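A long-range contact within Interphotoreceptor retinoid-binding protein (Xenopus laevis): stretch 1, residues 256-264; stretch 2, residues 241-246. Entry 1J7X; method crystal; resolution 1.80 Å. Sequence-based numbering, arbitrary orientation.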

# COMPACT_ATOMS: atom_id res chain seq x y z
N VAL A 256 -9.59 -8.10 -17.70
CA VAL A 256 -9.23 -6.71 -17.39
C VAL A 256 -9.14 -6.42 -15.89
O VAL A 256 -10.01 -6.74 -15.11
CB VAL A 256 -10.13 -5.68 -18.15
CG1 VAL A 256 -11.53 -5.70 -17.55
CG2 VAL A 256 -9.59 -4.25 -18.02
N THR A 257 -8.03 -5.81 -15.42
CA THR A 257 -7.90 -5.38 -14.06
C THR A 257 -8.22 -3.97 -14.01
O THR A 257 -7.72 -3.16 -14.82
CB THR A 257 -6.42 -5.51 -13.52
OG1 THR A 257 -6.00 -6.84 -13.62
CG2 THR A 257 -6.35 -5.12 -12.03
N VAL A 258 -9.19 -3.69 -13.17
CA VAL A 258 -9.73 -2.35 -13.03
C VAL A 258 -9.63 -1.77 -11.64
O VAL A 258 -10.06 -2.38 -10.66
CB VAL A 258 -11.24 -2.35 -13.46
CG1 VAL A 258 -11.79 -0.97 -13.34
CG2 VAL A 258 -11.37 -2.88 -14.86
N PRO A 259 -9.03 -0.58 -11.50
CA PRO A 259 -8.99 0.01 -10.18
C PRO A 259 -10.35 0.47 -9.78
O PRO A 259 -10.93 1.16 -10.54
CB PRO A 259 -8.02 1.18 -10.35
CG PRO A 259 -8.19 1.55 -11.83
CD PRO A 259 -8.30 0.25 -12.49
N ILE A 260 -10.89 -0.06 -8.69
CA ILE A 260 -12.22 0.33 -8.23
C ILE A 260 -12.12 1.34 -7.12
O ILE A 260 -13.09 1.95 -6.72
CB ILE A 260 -12.99 -0.87 -7.73
CG1 ILE A 260 -12.27 -1.44 -6.45
CG2 ILE A 260 -13.11 -1.99 -8.78
CD1 ILE A 260 -13.06 -2.54 -5.75
N ILE A 261 -10.91 1.61 -6.62
CA ILE A 261 -10.77 2.55 -5.57
C ILE A 261 -9.75 3.57 -5.88
O ILE A 261 -8.64 3.22 -6.40
CB ILE A 261 -10.28 1.73 -4.32
CG1 ILE A 261 -11.43 0.99 -3.68
CG2 ILE A 261 -9.63 2.64 -3.32
CD1 ILE A 261 -11.04 -0.06 -2.69
N ASN A 262 -9.97 4.80 -5.50
CA ASN A 262 -8.98 5.84 -5.64
C ASN A 262 -8.52 6.17 -4.25
O ASN A 262 -9.35 6.14 -3.29
CB ASN A 262 -9.54 7.11 -6.37
CG ASN A 262 -9.21 7.09 -7.87
OD1 ASN A 262 -8.24 6.38 -8.28
ND2 ASN A 262 -10.07 7.65 -8.68
N PHE A 263 -7.23 6.44 -4.13
CA PHE A 263 -6.60 6.70 -2.87
C PHE A 263 -6.02 8.10 -2.91
O PHE A 263 -5.05 8.41 -3.65
CB PHE A 263 -5.50 5.65 -2.63
CG PHE A 263 -4.78 5.75 -1.31
CD1 PHE A 263 -3.88 6.81 -1.05
CD2 PHE A 263 -4.89 4.72 -0.40
CE1 PHE A 263 -3.08 6.70 0.08
CE2 PHE A 263 -4.21 4.70 0.81
CZ PHE A 263 -3.24 5.68 1.03
N ILE A 264 -6.70 9.04 -2.21
CA ILE A 264 -6.31 10.43 -2.21
C ILE A 264 -5.68 10.81 -0.91
O ILE A 264 -6.32 10.62 0.15
CB ILE A 264 -7.59 11.37 -2.52
CG1 ILE A 264 -8.34 10.86 -3.70
CG2 ILE A 264 -7.12 12.78 -2.61
CD1 ILE A 264 -9.68 11.58 -3.92
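Stretch 2 (241-246) LMHSKV

Stretch 2 lies alongside stretch 1 as an antiparallel partner: the strand 244-246 runs against the strand 256-259 with their N-to-C directions at 158° and their axes approaching to 4.5 Å. Leu241 to His243 lead into that strand in a loop conformation, with His243 near phi/psi -108/-1 before Ser244 opens to -125/170. Together the two stretches bury 543 Å², counting both sides.

At Val256 the side chain points away from stretch 2, so the contact is made by backbone: the CA of Val246 approaches the O of Val256 at 3.5 Å, a CA-H...O contact. Thr257 then faces Val246 as a non-hydrogen-bonded pair, CA to CA 4.3 Å, with both side chains on the same face of the sheet. Thr257 OG1 packs 3.6 Å from Val246 CG2, while Thr257 CG2 reaches Ser244 CB, also at 3.6 Å, so one small branched side chain touches two neighbours along the opposing strand.

Val258 and Lys245 form the hydrogen-bonded pair, and their side chains share the other face. Val258 N donates to Lys245 O at 2.8 Å, almost straight at 177°, and Lys245 N returns a bond to Val258 O at 2.9 Å. This closed pair of bonds marks the register. The next step is tighter, with the CA atoms of Pro259 and Ser244 3.8 Å apart, but here the side chains diverge. Proline has no amide hydrogen to give, and its N faces away from Ser244, so the pairing with stretch 2 loses no bond here; its CA instead lies 3.5 Å from His243 O in a CA-H...O contact.

Beyond the proline, regular pairing gives way to a shared acceptor. His243 O receives Ile260 N at 2.9 Å and Ile261 N at 3.2 Å, so one carbonyl holds two consecutive amides where stretch 1 leaves its first strand and enters the second. The CA-to-CB bond of Ile260 points sideways, yet its p,t rotamer carries CD1 to 3.6 Å from Lys245 CD, putting hydrocarbon against the aliphatic part of the lysine.

Ile261 points toward stretch 2 and lays CG2 over one face of the His243 ring. Asn262 turns away and makes no contact; Phe263 comes back toward the histidine, following the alternation of a strand. Phe263 CD2 lies 3.6 Å from His243 CE1, but the rings, inclined at 28° with centroids 5.6 Å apart, are slid so far that they barely overlap. Ile264 is out of reach. The buried His243 thus serves both as backbone acceptor and as packing surface.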

# COMPACT_ATOMS: atom_id res chain seq x y z
N LEU A 241 -1.21 -3.22 -4.53
CA LEU A 241 -2.14 -2.63 -3.57
C LEU A 241 -3.52 -3.29 -3.79
O LEU A 241 -3.80 -3.81 -4.88
CB LEU A 241 -2.30 -1.15 -3.79
CG LEU A 241 -1.08 -0.28 -3.56
CD1 LEU A 241 -1.35 1.21 -3.81
CD2 LEU A 241 -0.60 -0.38 -2.11
N MSE A 242 -4.39 -3.24 -2.79
CA MSE A 242 -5.68 -3.91 -2.89
C MSE A 242 -6.73 -2.88 -3.35
O MSE A 242 -7.77 -2.71 -2.71
CB MSE A 242 -6.06 -4.50 -1.53
CG MSE A 242 -5.19 -5.57 -1.07
SE MSE A 242 -5.90 -6.41 0.49
CE MSE A 242 -7.43 -6.99 -0.24
N HIS A 243 -6.45 -2.17 -4.45
CA HIS A 243 -7.37 -1.17 -4.98
C HIS A 243 -8.07 -1.60 -6.27
O HIS A 243 -8.82 -0.82 -6.83
CB HIS A 243 -6.61 0.15 -5.21
CG HIS A 243 -6.00 0.71 -3.97
ND1 HIS A 243 -5.03 1.69 -4.01
CD2 HIS A 243 -6.21 0.43 -2.66
CE1 HIS A 243 -4.71 2.05 -2.78
NE2 HIS A 243 -5.37 1.27 -1.94
N SER A 244 -7.83 -2.71 -6.81
CA SER A 244 -8.43 -3.16 -8.08
C SER A 244 -9.14 -4.48 -7.97
O SER A 244 -9.03 -5.20 -6.96
CB SER A 244 -7.38 -3.28 -9.13
OG SER A 244 -6.52 -2.11 -9.20
N LYS A 245 -9.87 -4.82 -9.03
CA LYS A 245 -10.54 -6.13 -9.15
C LYS A 245 -10.33 -6.58 -10.60
O LYS A 245 -10.16 -5.75 -11.52
CB LYS A 245 -12.03 -5.98 -8.83
CG LYS A 245 -12.31 -5.68 -7.36
CD LYS A 245 -13.80 -5.81 -6.97
CE LYS A 245 -14.03 -5.99 -5.44
NZ LYS A 245 -15.49 -6.26 -5.07
N VAL A 246 -10.33 -7.86 -10.79
CA VAL A 246 -10.13 -8.43 -12.06
C VAL A 246 -11.47 -8.89 -12.64
O VAL A 246 -12.27 -9.53 -11.93
CB VAL A 246 -9.17 -9.57 -12.01
CG1 VAL A 246 -8.90 -10.14 -13.39
CG2 VAL A 246 -7.82 -9.07 -11.41